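Ceramide very long chain fatty acid hydroxylase SCS7 (Saccharomyces cerevisiae, PDB 4ZR1) hydroxylates the very long chain fatty acids of sphingolipids, probably at C-2 of the acyl chain, with cytochrome b5 as electron donor and a likely catalytic dimetal centre. Local coordinates at residues A[24-29]-A[78-83]; A[99-104]-A[184-189]; A[116-121]-A[213-218]. One frame throughout, in Å; residues are numbered along the deposited sequence.

Following the chain from its N terminus, contact 1 (24-29 with 78-83) is complete first, closing a loop, probably cytoplasmic, that holds helices 44-51, 60-65 and 71-78. Contacts 2 and 3 open only afterwards, so contact 1 stands in series with both. Contact 2 joins 99-104, which leads into TM1, to 184-189, which leads into TM3, enclosing TM1, TM2 and helix 164-179. Contact 3 starts within that loop, on TM1, and ends beyond it on TM4, so the two loops cross. The centres of contacts 1 and 3 are about 42 Å apart on opposite sides of the chain's centre; contact 2 is about 20 Å from contact 1 and 27 Å from contact 3.

Contact 1: residues A[24-29]-A[78-83]; sequences DSTTFV and IHRPRH
Tight packing is concentrated on the carbonyl of Thr26, which meets the edge of the Arg80 guanidinium close to the plane of that group. Arg80 NE donates to Thr26 O at 2.5 Å, with an N-H...O angle of 148° and the nitrogen above the carbonyl plane; Arg80 NH1 adds a weak bond to the same oxygen. The Arg80 chain gets there by bending at chi3 (61°), and its NH2 is salt-bridged to Glu290. One residue earlier, Ser25 OG donates to Pro81 O at 2.6 Å, so backbone carbonyls of both segments are engaged by side chains. Thr26 CG2 sits over one face of the Arg82 guanidinium, 3.6 Å from Arg82 NH2, which forms a salt bridge to Asp47. At the other end, Phe28 turns the edge of its ring to His79 O, with CE1 3.4 Å away.

The looser side lies at Asp24 and Thr27, the partly exposed first and last residues of a type I turn; Thr27 OG1 bonds back to Asp24 O at 2.8 Å, while Thr27 CG2 merely approaches Arg80 NH1 (3.9 Å). The His79 ring stacks on Tyr259 and packs edge-to-face with the zinc ligand His178, its ND1 bonded to Val75 O. The chemistry implies that the N-terminal turn is secured to the metal-proximal loop chiefly by hydrogen bonds to carbonyls, with both arginine charges probably offset by Glu290 and Asp47.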
loop_
_atom_site.group_PDB
_atom_site.type_symbol
_atom_site.label_atom_id
_atom_site.label_comp_id
_atom_site.label_asym_id
_atom_site.label_seq_id
_atom_site.Cartn_x
_atom_site.Cartn_y
_atom_site.Cartn_z
ATOM N N ASP A 24 -1.775 23.104 2.983
ATOM C CA ASP A 24 -1.912 22.103 4.036
ATOM C C ASP A 24 -2.119 20.714 3.427
ATOM O O ASP A 24 -3.057 20.499 2.656
ATOM C CB ASP A 24 -3.069 22.458 4.967
ATOM C CG ASP A 24 -3.253 21.446 6.079
ATOM O OD1 ASP A 24 -2.490 21.498 7.069
ATOM O OD2 ASP A 24 -4.169 20.606 5.968
ATOM N N SER A 25 -1.245 19.775 3.776
ATOM C CA SER A 25 -1.224 18.478 3.103
ATOM C C SER A 25 -2.377 17.580 3.519
ATOM O O SER A 25 -2.694 16.611 2.831
ATOM C CB SER A 25 0.099 17.758 3.367
ATOM O OG SER A 25 0.172 17.295 4.702
ATOM N N THR A 26 -2.994 17.903 4.649
ATOM C CA THR A 26 -4.069 17.084 5.205
ATOM C C THR A 26 -5.391 17.321 4.496
ATOM O O THR A 26 -6.383 16.665 4.800
ATOM C CB THR A 26 -4.261 17.354 6.716
ATOM O OG1 THR A 26 -4.718 18.699 6.913
ATOM C CG2 THR A 26 -2.961 17.141 7.472
ATOM N N THR A 27 -5.406 18.264 3.559
ATOM C CA THR A 27 -6.627 18.599 2.849
ATOM C C THR A 27 -6.565 18.049 1.429
ATOM O O THR A 27 -5.672 18.397 0.651
ATOM C CB THR A 27 -6.883 20.127 2.810
ATOM O OG1 THR A 27 -5.834 20.777 2.084
ATOM C CG2 THR A 27 -6.942 20.700 4.221
ATOM N N PHE A 28 -7.516 17.175 1.116
ATOM C CA PHE A 28 -7.635 16.580 -0.203
ATOM C C PHE A 28 -7.890 17.660 -1.253
ATOM O O PHE A 28 -8.499 18.685 -0.954
ATOM C CB PHE A 28 -8.758 15.538 -0.195
ATOM C CG PHE A 28 -8.555 14.440 0.818
ATOM C CD1 PHE A 28 -7.374 13.710 0.843
ATOM C CD2 PHE A 28 -9.530 14.159 1.767
ATOM C CE1 PHE A 28 -7.175 12.707 1.781
ATOM C CE2 PHE A 28 -9.336 13.155 2.711
ATOM C CZ PHE A 28 -8.155 12.427 2.716
ATOM N N VAL A 29 -7.401 17.442 -2.473
ATOM C CA VAL A 29 -7.566 18.417 -3.548
ATOM C C VAL A 29 -8.246 17.784 -4.766
ATOM O O VAL A 29 -8.098 16.586 -5.010
ATOM C CB VAL A 29 -6.210 19.029 -3.977
ATOM C CG1 VAL A 29 -6.424 20.398 -4.613
ATOM C CG2 VAL A 29 -5.282 19.160 -2.785
ATOM N N ILE A 78 -5.581 9.124 9.657
ATOM C CA ILE A 78 -4.458 8.363 9.105
ATOM C C ILE A 78 -4.345 8.505 7.583
ATOM O O ILE A 78 -3.258 8.345 7.025
ATOM C CB ILE A 78 -4.571 6.857 9.454
ATOM C CG1 ILE A 78 -3.212 6.168 9.355
ATOM C CG2 ILE A 78 -5.584 6.155 8.547
ATOM C CD1 ILE A 78 -2.216 6.626 10.387
ATOM N N HIS A 79 -5.464 8.810 6.918
ATOM C CA HIS A 79 -5.482 8.961 5.464
ATOM C C HIS A 79 -5.316 10.422 5.037
ATOM O O HIS A 79 -5.348 10.739 3.851
ATOM C CB HIS A 79 -6.777 8.392 4.872
ATOM C CG HIS A 79 -6.961 6.926 5.113
ATOM N ND1 HIS A 79 -7.817 6.431 6.072
ATOM C CD2 HIS A 79 -6.395 5.844 4.523
ATOM C CE1 HIS A 79 -7.772 5.111 6.064
ATOM N NE2 HIS A 79 -6.914 4.728 5.138
ATOM N N ARG A 80 -5.139 11.319 5.998
ATOM C CA ARG A 80 -4.791 12.688 5.652
ATOM C C ARG A 80 -3.283 12.820 5.798
ATOM O O ARG A 80 -2.758 12.783 6.907
ATOM C CB ARG A 80 -5.561 13.675 6.520
ATOM C CG ARG A 80 -7.071 13.534 6.334
ATOM C CD ARG A 80 -7.861 14.491 7.195
ATOM N NE ARG A 80 -7.543 15.876 6.881
ATOM C CZ ARG A 80 -8.163 16.918 7.418
ATOM N NH1 ARG A 80 -7.809 18.154 7.083
ATOM N NH2 ARG A 80 -9.143 16.719 8.290
ATOM N N PRO A 81 -2.577 12.929 4.659
ATOM C CA PRO A 81 -1.126 12.708 4.631
ATOM C C PRO A 81 -0.285 13.778 5.317
ATOM O O PRO A 81 -0.634 14.955 5.344
ATOM C CB PRO A 81 -0.809 12.664 3.125
ATOM C CG PRO A 81 -1.932 13.408 2.472
ATOM C CD PRO A 81 -3.138 13.116 3.308
ATOM N N ARG A 82 0.835 13.343 5.877
ATOM C CA ARG A 82 1.843 14.256 6.377
ATOM C C ARG A 82 3.163 13.901 5.701
ATOM O O ARG A 82 3.218 12.982 4.886
ATOM C CB ARG A 82 1.971 14.166 7.902
ATOM C CG ARG A 82 0.758 13.592 8.613
ATOM C CD ARG A 82 -0.386 14.584 8.743
ATOM N NE ARG A 82 -1.574 13.942 9.300
ATOM C CZ ARG A 82 -2.355 14.496 10.218
ATOM N NH1 ARG A 82 -3.414 13.848 10.680
ATOM N NH2 ARG A 82 -2.066 15.701 10.683
ATOM N N HIS A 83 4.221 14.629 6.034
ATOM C CA HIS A 83 5.552 14.324 5.527
ATOM C C HIS A 83 6.589 14.566 6.623
ATOM O O HIS A 83 6.648 15.652 7.201
ATOM C CB HIS A 83 5.866 15.166 4.279
ATOM C CG HIS A 83 7.121 14.754 3.573
ATOM N ND1 HIS A 83 7.280 13.509 2.999
ATOM C CD2 HIS A 83 8.284 15.415 3.364
ATOM C CE1 HIS A 83 8.485 13.423 2.467
ATOM N NE2 HIS A 83 9.113 14.567 2.670
#

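Contact 2: residues A[99-104]-A[184-189]. With BOG (octyl beta-D-glucopyranoside), chain E; BOG (octyl beta-D-glucopyranoside), chain I.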
loop_
_atom_site.group_PDB
_atom_site.type_symbol
_atom_site.label_atom_id
_atom_site.label_comp_id
_atom_site.label_asym_id
_atom_site.label_seq_id
_atom_site.Cartn_x
_atom_site.Cartn_y
_atom_site.Cartn_z
ATOM N N LEU A 99 13.785 -3.027 11.114
ATOM C CA LEU A 99 12.733 -3.822 10.478
ATOM C C LEU A 99 11.641 -3.004 9.787
ATOM O O LEU A 99 10.870 -3.534 8.991
ATOM C CB LEU A 99 12.077 -4.723 11.518
ATOM C CG LEU A 99 12.976 -5.842 12.003
ATOM C CD1 LEU A 99 12.322 -6.580 13.150
ATOM C CD2 LEU A 99 13.228 -6.758 10.814
ATOM N N THR A 100 11.553 -1.721 10.103
ATOM C CA THR A 100 10.446 -0.913 9.606
ATOM C C THR A 100 10.877 -0.146 8.374
ATOM O O THR A 100 10.107 0.628 7.823
ATOM C CB THR A 100 9.925 0.089 10.690
ATOM O OG1 THR A 100 10.845 1.178 10.840
ATOM C CG2 THR A 100 9.737 -0.619 12.053
ATOM N N LYS A 101 12.117 -0.358 7.948
ATOM C CA LYS A 101 12.663 0.377 6.812
ATOM C C LYS A 101 13.053 -0.578 5.696
ATOM O O LYS A 101 13.912 -1.428 5.879
ATOM C CB LYS A 101 13.867 1.212 7.235
ATOM C CG LYS A 101 13.545 2.403 8.130
ATOM C CD LYS A 101 14.746 3.334 8.177
ATOM C CE LYS A 101 14.479 4.572 8.990
ATOM N NZ LYS A 101 14.320 4.263 10.436
ATOM N N THR A 102 12.397 -0.468 4.547
ATOM C CA THR A 102 12.678 -1.387 3.454
ATOM C C THR A 102 12.772 -0.609 2.153
ATOM O O THR A 102 11.819 0.061 1.745
ATOM C CB THR A 102 11.603 -2.477 3.316
ATOM O OG1 THR A 102 10.423 -1.890 2.771
ATOM C CG2 THR A 102 11.258 -3.091 4.680
ATOM N N ALA A 103 13.928 -0.691 1.510
ATOM C CA ALA A 103 14.171 0.029 0.275
ATOM C C ALA A 103 13.487 -0.670 -0.890
ATOM O O ALA A 103 13.204 -1.862 -0.818
ATOM C CB ALA A 103 15.652 0.149 0.024
ATOM N N TRP A 104 13.231 0.085 -1.956
ATOM C CA TRP A 104 12.605 -0.430 -3.173
ATOM C C TRP A 104 13.277 -1.695 -3.708
ATOM O O TRP A 104 12.596 -2.631 -4.111
ATOM C CB TRP A 104 12.610 0.643 -4.267
ATOM C CG TRP A 104 13.980 1.081 -4.684
ATOM C CD1 TRP A 104 14.727 2.071 -4.123
ATOM C CD2 TRP A 104 14.767 0.549 -5.764
ATOM N NE1 TRP A 104 15.932 2.192 -4.777
ATOM C CE2 TRP A 104 15.983 1.271 -5.789
ATOM C CE3 TRP A 104 14.562 -0.462 -6.711
ATOM C CZ2 TRP A 104 16.989 1.014 -6.722
ATOM C CZ3 TRP A 104 15.570 -0.722 -7.636
ATOM C CH2 TRP A 104 16.765 0.013 -7.634
ATOM N N LYS A 184 10.225 7.021 1.602
ATOM C CA LYS A 184 10.763 6.063 0.638
ATOM C C LYS A 184 11.107 4.695 1.247
ATOM O O LYS A 184 11.319 3.725 0.521
ATOM C CB LYS A 184 11.989 6.652 -0.068
ATOM C CG LYS A 184 13.169 6.953 0.840
ATOM C CD LYS A 184 14.296 7.656 0.078
ATOM C CE LYS A 184 15.448 8.038 1.006
ATOM N NZ LYS A 184 16.554 8.745 0.302
ATOM N N TYR A 185 11.122 4.591 2.571
ATOM C CA TYR A 185 11.418 3.296 3.173
ATOM C C TYR A 185 10.211 2.641 3.823
ATOM O O TYR A 185 10.346 1.596 4.446
ATOM C CB TYR A 185 12.537 3.421 4.197
ATOM C CG TYR A 185 13.883 3.761 3.592
ATOM C CD1 TYR A 185 14.691 2.779 3.037
ATOM C CD2 TYR A 185 14.353 5.060 3.603
ATOM C CE1 TYR A 185 15.921 3.092 2.501
ATOM C CE2 TYR A 185 15.576 5.377 3.070
ATOM C CZ TYR A 185 16.360 4.398 2.522
ATOM O OH TYR A 185 17.583 4.743 1.992
ATOM N N ARG A 186 9.032 3.230 3.659
ATOM C CA ARG A 186 7.814 2.631 4.187
ATOM C C ARG A 186 6.746 2.500 3.119
ATOM O O ARG A 186 5.560 2.679 3.392
ATOM C CB ARG A 186 7.262 3.454 5.356
ATOM C CG ARG A 186 7.803 3.050 6.714
ATOM C CD ARG A 186 9.243 3.476 6.876
ATOM N NE ARG A 186 9.712 3.206 8.228
ATOM C CZ ARG A 186 9.739 4.107 9.206
ATOM N NH1 ARG A 186 9.337 5.361 8.988
ATOM N NH2 ARG A 186 10.173 3.753 10.407
ATOM N N LEU A 187 7.165 2.197 1.898
ATOM C CA LEU A 187 6.228 2.024 0.803
ATOM C C LEU A 187 6.105 0.542 0.460
ATOM O O LEU A 187 5.033 -0.045 0.609
ATOM C CB LEU A 187 6.664 2.853 -0.412
ATOM C CG LEU A 187 5.717 2.983 -1.605
ATOM C CD1 LEU A 187 6.056 4.205 -2.452
ATOM C CD2 LEU A 187 5.783 1.734 -2.465
ATOM N N VAL A 188 7.190 -0.070 -0.006
ATOM C CA VAL A 188 7.099 -1.474 -0.369
ATOM C C VAL A 188 6.956 -2.314 0.884
ATOM O O VAL A 188 7.195 -1.846 1.994
ATOM C CB VAL A 188 8.302 -1.962 -1.181
ATOM C CG1 VAL A 188 8.543 -1.032 -2.386
ATOM C CG2 VAL A 188 9.528 -2.078 -0.308
ATOM N N MET A 189 6.533 -3.553 0.696
ATOM C CA MET A 189 6.231 -4.427 1.809
ATOM C C MET A 189 7.504 -5.024 2.349
ATOM O O MET A 189 8.355 -5.476 1.594
ATOM C CB MET A 189 5.287 -5.545 1.383
ATOM C CG MET A 189 4.018 -5.063 0.726
ATOM S SD MET A 189 2.935 -6.461 0.422
ATOM C CE MET A 189 3.168 -7.326 1.961
HETATM C C1 BOG E . 3.936 -1.377 5.124
HETATM O O1 BOG E . 5.124 -1.213 5.868
HETATM C C2 BOG E . 3.883 -0.307 4.060
HETATM O O2 BOG E . 3.712 0.928 4.714
HETATM C C3 BOG E . 2.683 -0.513 3.164
HETATM O O3 BOG E . 2.707 0.323 2.029
HETATM C C4 BOG E . 2.552 -1.942 2.734
HETATM O O4 BOG E . 1.291 -2.079 2.123
HETATM C C5 BOG E . 2.622 -2.835 3.943
HETATM O O5 BOG E . 3.884 -2.665 4.552
HETATM C C6 BOG E . 2.383 -4.260 3.465
HETATM O O6 BOG E . 3.028 -5.219 4.274
HETATM C "C1'" BOG E . 4.961 -1.280 7.270
HETATM C "C2'" BOG E . 6.282 -1.074 7.982
HETATM C "C3'" BOG E . 6.213 -1.762 9.332
HETATM C "C4'" BOG E . 7.314 -2.792 9.498
HETATM C "C5'" BOG E . 6.813 -3.974 10.309
HETATM C "C6'" BOG E . 7.983 -4.772 10.833
HETATM C "C7'" BOG E . 7.493 -6.044 11.486
HETATM C "C8'" BOG E . 6.964 -5.727 12.866
HETATM C C1 BOG I . 20.265 3.627 -4.027
HETATM O O1 BOG I . 20.802 2.957 -5.140
HETATM C C2 BOG I . 21.217 4.755 -3.708
HETATM O O2 BOG I . 22.462 4.213 -3.330
HETATM C C3 BOG I . 20.673 5.617 -2.593
HETATM O O3 BOG I . 21.468 6.774 -2.492
HETATM C C4 BOG I . 19.247 6.017 -2.894
HETATM O O4 BOG I . 18.690 6.655 -1.767
HETATM C C5 BOG I . 18.434 4.788 -3.239
HETATM O O5 BOG I . 18.998 4.147 -4.364
HETATM C C6 BOG I . 17.005 5.205 -3.541
HETATM O O6 BOG I . 16.244 5.265 -2.352
HETATM C "C1'" BOG I . 20.681 1.557 -5.105
HETATM C "C2'" BOG I . 21.291 0.998 -6.371
HETATM C "C3'" BOG I . 20.417 -0.115 -6.904
HETATM C "C4'" BOG I . 20.849 -1.432 -6.306
HETATM C "C5'" BOG I . 20.705 -2.535 -7.331
HETATM C "C6'" BOG I . 19.252 -2.934 -7.498
HETATM C "C7'" BOG I . 19.160 -4.419 -7.816
HETATM C "C8'" BOG I . 17.737 -4.812 -8.171
#
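Arg186 NH2 is gripped by two acceptors: Thr100 OG1, at 2.7 Å along an almost straight bond (175°), and the carboxylate of Glu97, with which it forms a salt bridge. Thr100 OG1 in turn donates to Glu97 O, so the hydroxyl is engaged on two sides. Next along the guanidinium, Arg186 NE donates to Thr100 O at 2.6 Å; the carbonyl oxygen lies in the guanidinium plane, but the nitrogen stands above the carbonyl plane and the bond is bent to 144°. Arg186 thus holds Thr100 side-on through two nitrogens, while its NH1 bonds to Asp183 and Ala89 O. Lys101 NZ lies 4.2 Å from Arg186 NH2, a like-charge approach that Glu97 is likely to offset.

The backbones meet at Thr102 N, which donates to a lone pair of Tyr185 O at 2.9 Å and 173°. This bond joins the run-in to TM1 with the connection from helix 164-179, carrier of the zinc ligands His174, His177 and His178, to TM3. It probably lies at the cytoplasmic side of the membrane helices, and the side chain of Arg186 comes within about 6 Å of that of His177. Tyr185 extends alongside the Lys101-Ala103 backbone, CE1 touching Ala103 CB, and Val188 CG2 packs against the Thr102 side chain.

Two octyl glucosides flank the junction. The sugar of the chain E molecule donates from O2 to Arg186 O (2.9 Å) and from O3 to Leu187 O (2.7 Å), and Met189 lies against its C6. The chain I molecule brings its C6 to the edge of the Trp104 ring, 3.4 Å from Trp104 NE1.

Contact 3: residues A[116-121]-A[213-218]; sequences VYHMGV and WAYAGF
Helix segments 116-121 and 213-218 run roughly antiparallel, their N-to-C directions 141° apart and their axes approaching to 7.5 Å. This close pairing of TM1 with TM4 brings the CA atoms of His118 and Tyr215 within 4.8 Å of each other. No hydrogen bond spans the two segments; an aromatic cluster of His118, Tyr215 and Phe218 carries much of the contact.

Phe218 turns its edge to the imidazole face of His118 in an edge-to-face pair, ring centroids 5.1 Å apart and planes at 61°, with Phe218 CD2 over the centre of the imidazole. The opposite face of that ring is met by Tyr117 CD2 from within TM1, and His118 ND1 is bonded to Val114 O, which would fix the rotation of the ring. Tyr215 meets His118 obliquely, Tyr215 CD1 lying 3.5 Å from His118 CD2. Val121 CG1 sits over the Tyr215 ring in a CH-pi contact, 3.8 Å from its centroid and only 8° off the normal. An alanine at Tyr215 would probably loosen the pairing of the helices, since the seat of Val121 CG1 and the flank of His118 would both be lost.

Outside the pair, Phe206 of TM3 packs edge-to-face with Tyr215, and Phe218 touches a bound tridecane. On the other flank of the interface from the His118-Phe218 pair, Met119 SD rests 4.0 Å from Ala216 CB.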
loop_
_atom_site.group_PDB
_atom_site.type_symbol
_atom_site.label_atom_id
_atom_site.label_comp_id
_atom_site.label_asym_id
_atom_site.label_seq_id
_atom_site.Cartn_x
_atom_site.Cartn_y
_atom_site.Cartn_z
ATOM N N VAL A 116 12.071 -17.395 -10.156
ATOM C CA VAL A 116 12.872 -18.145 -11.110
ATOM C C VAL A 116 13.028 -19.623 -10.723
ATOM O O VAL A 116 13.051 -20.494 -11.595
ATOM C CB VAL A 116 14.257 -17.498 -11.272
ATOM C CG1 VAL A 116 15.170 -18.375 -12.115
ATOM C CG2 VAL A 116 14.119 -16.103 -11.892
ATOM N N TYR A 117 13.117 -19.914 -9.427
ATOM C CA TYR A 117 13.246 -21.302 -8.994
ATOM C C TYR A 117 11.969 -22.087 -9.268
ATOM O O TYR A 117 12.022 -23.175 -9.841
ATOM C CB TYR A 117 13.588 -21.402 -7.514
ATOM C CG TYR A 117 13.451 -22.816 -6.971
ATOM C CD1 TYR A 117 14.502 -23.722 -7.058
ATOM C CD2 TYR A 117 12.261 -23.247 -6.388
ATOM C CE1 TYR A 117 14.370 -25.014 -6.580
ATOM C CE2 TYR A 117 12.122 -24.530 -5.910
ATOM C CZ TYR A 117 13.176 -25.413 -6.005
ATOM O OH TYR A 117 13.026 -26.699 -5.516
ATOM N N HIS A 118 10.828 -21.551 -8.844
ATOM C CA HIS A 118 9.557 -22.245 -9.043
ATOM C C HIS A 118 9.214 -22.398 -10.524
ATOM O O HIS A 118 8.662 -23.414 -10.935
ATOM C CB HIS A 118 8.426 -21.521 -8.323
ATOM C CG HIS A 118 8.431 -21.718 -6.839
ATOM N ND1 HIS A 118 9.276 -21.027 -6.000
ATOM C CD2 HIS A 118 7.684 -22.522 -6.043
ATOM C CE1 HIS A 118 9.056 -21.400 -4.752
ATOM N NE2 HIS A 118 8.090 -22.302 -4.749
ATOM N N MET A 119 9.547 -21.396 -11.329
ATOM C CA MET A 119 9.259 -21.484 -12.750
ATOM C C MET A 119 10.214 -22.456 -13.429
ATOM O O MET A 119 9.808 -23.226 -14.298
ATOM C CB MET A 119 9.337 -20.108 -13.423
ATOM C CG MET A 119 8.853 -20.109 -14.876
ATOM S SD MET A 119 7.233 -20.902 -15.109
ATOM C CE MET A 119 6.876 -20.472 -16.801
ATOM N N GLY A 120 11.483 -22.413 -13.037
ATOM C CA GLY A 120 12.477 -23.318 -13.588
ATOM C C GLY A 120 12.140 -24.783 -13.343
ATOM O O GLY A 120 12.354 -25.616 -14.219
ATOM N N VAL A 121 11.616 -25.087 -12.154
ATOM C CA VAL A 121 11.168 -26.430 -11.804
ATOM C C VAL A 121 10.052 -26.883 -12.733
ATOM O O VAL A 121 10.081 -27.993 -13.269
ATOM C CB VAL A 121 10.648 -26.508 -10.349
ATOM C CG1 VAL A 121 9.947 -27.841 -10.102
ATOM C CG2 VAL A 121 11.777 -26.289 -9.349
ATOM N N TRP A 213 1.985 -27.529 -11.902
ATOM C CA TRP A 213 1.111 -26.425 -12.279
ATOM C C TRP A 213 1.198 -25.334 -11.219
ATOM O O TRP A 213 1.061 -24.143 -11.511
ATOM C CB TRP A 213 -0.346 -26.876 -12.413
ATOM C CG TRP A 213 -0.682 -27.809 -13.554
ATOM C CD1 TRP A 213 0.155 -28.680 -14.197
ATOM C CD2 TRP A 213 -1.968 -27.963 -14.169
ATOM N NE1 TRP A 213 -0.533 -29.358 -15.183
ATOM C CE2 TRP A 213 -1.839 -28.938 -15.181
ATOM C CE3 TRP A 213 -3.218 -27.363 -13.966
ATOM C CZ2 TRP A 213 -2.912 -29.328 -15.987
ATOM C CZ3 TRP A 213 -4.285 -27.750 -14.769
ATOM C CH2 TRP A 213 -4.123 -28.721 -15.768
ATOM N N ALA A 214 1.393 -25.757 -9.970
ATOM C CA ALA A 214 1.476 -24.831 -8.853
ATOM C C ALA A 214 2.791 -24.077 -8.915
ATOM O O ALA A 214 2.827 -22.881 -8.660
ATOM C CB ALA A 214 1.338 -25.559 -7.538
ATOM N N TYR A 215 3.866 -24.775 -9.272
ATOM C CA TYR A 215 5.158 -24.133 -9.451
ATOM C C TYR A 215 5.068 -22.990 -10.446
ATOM O O TYR A 215 5.490 -21.870 -10.148
ATOM C CB TYR A 215 6.209 -25.143 -9.904
ATOM C CG TYR A 215 6.770 -25.943 -8.759
ATOM C CD1 TYR A 215 7.814 -25.448 -7.987
ATOM C CD2 TYR A 215 6.243 -27.184 -8.433
ATOM C CE1 TYR A 215 8.317 -26.164 -6.933
ATOM C CE2 TYR A 215 6.744 -27.911 -7.378
ATOM C CZ TYR A 215 7.780 -27.394 -6.634
ATOM O OH TYR A 215 8.277 -28.125 -5.585
ATOM N N ALA A 216 4.502 -23.272 -11.613
ATOM C CA ALA A 216 4.373 -22.272 -12.673
ATOM C C ALA A 216 3.377 -21.182 -12.292
ATOM O O ALA A 216 3.619 -19.999 -12.531
ATOM C CB ALA A 216 3.952 -22.934 -13.974
ATOM N N GLY A 217 2.254 -21.587 -11.707
ATOM C CA GLY A 217 1.219 -20.651 -11.300
ATOM C C GLY A 217 1.674 -19.733 -10.178
ATOM O O GLY A 217 1.472 -18.520 -10.239
ATOM N N PHE A 218 2.285 -20.308 -9.143
ATOM C CA PHE A 218 2.795 -19.512 -8.040
ATOM C C PHE A 218 3.916 -18.585 -8.501
ATOM O O PHE A 218 4.005 -17.444 -8.041
ATOM C CB PHE A 218 3.306 -20.398 -6.898
ATOM C CG PHE A 218 3.899 -19.623 -5.764
ATOM C CD1 PHE A 218 3.079 -18.912 -4.890
ATOM C CD2 PHE A 218 5.274 -19.584 -5.574
ATOM C CE1 PHE A 218 3.621 -18.177 -3.836
ATOM C CE2 PHE A 218 5.823 -18.854 -4.516
ATOM C CZ PHE A 218 4.992 -18.147 -3.654
#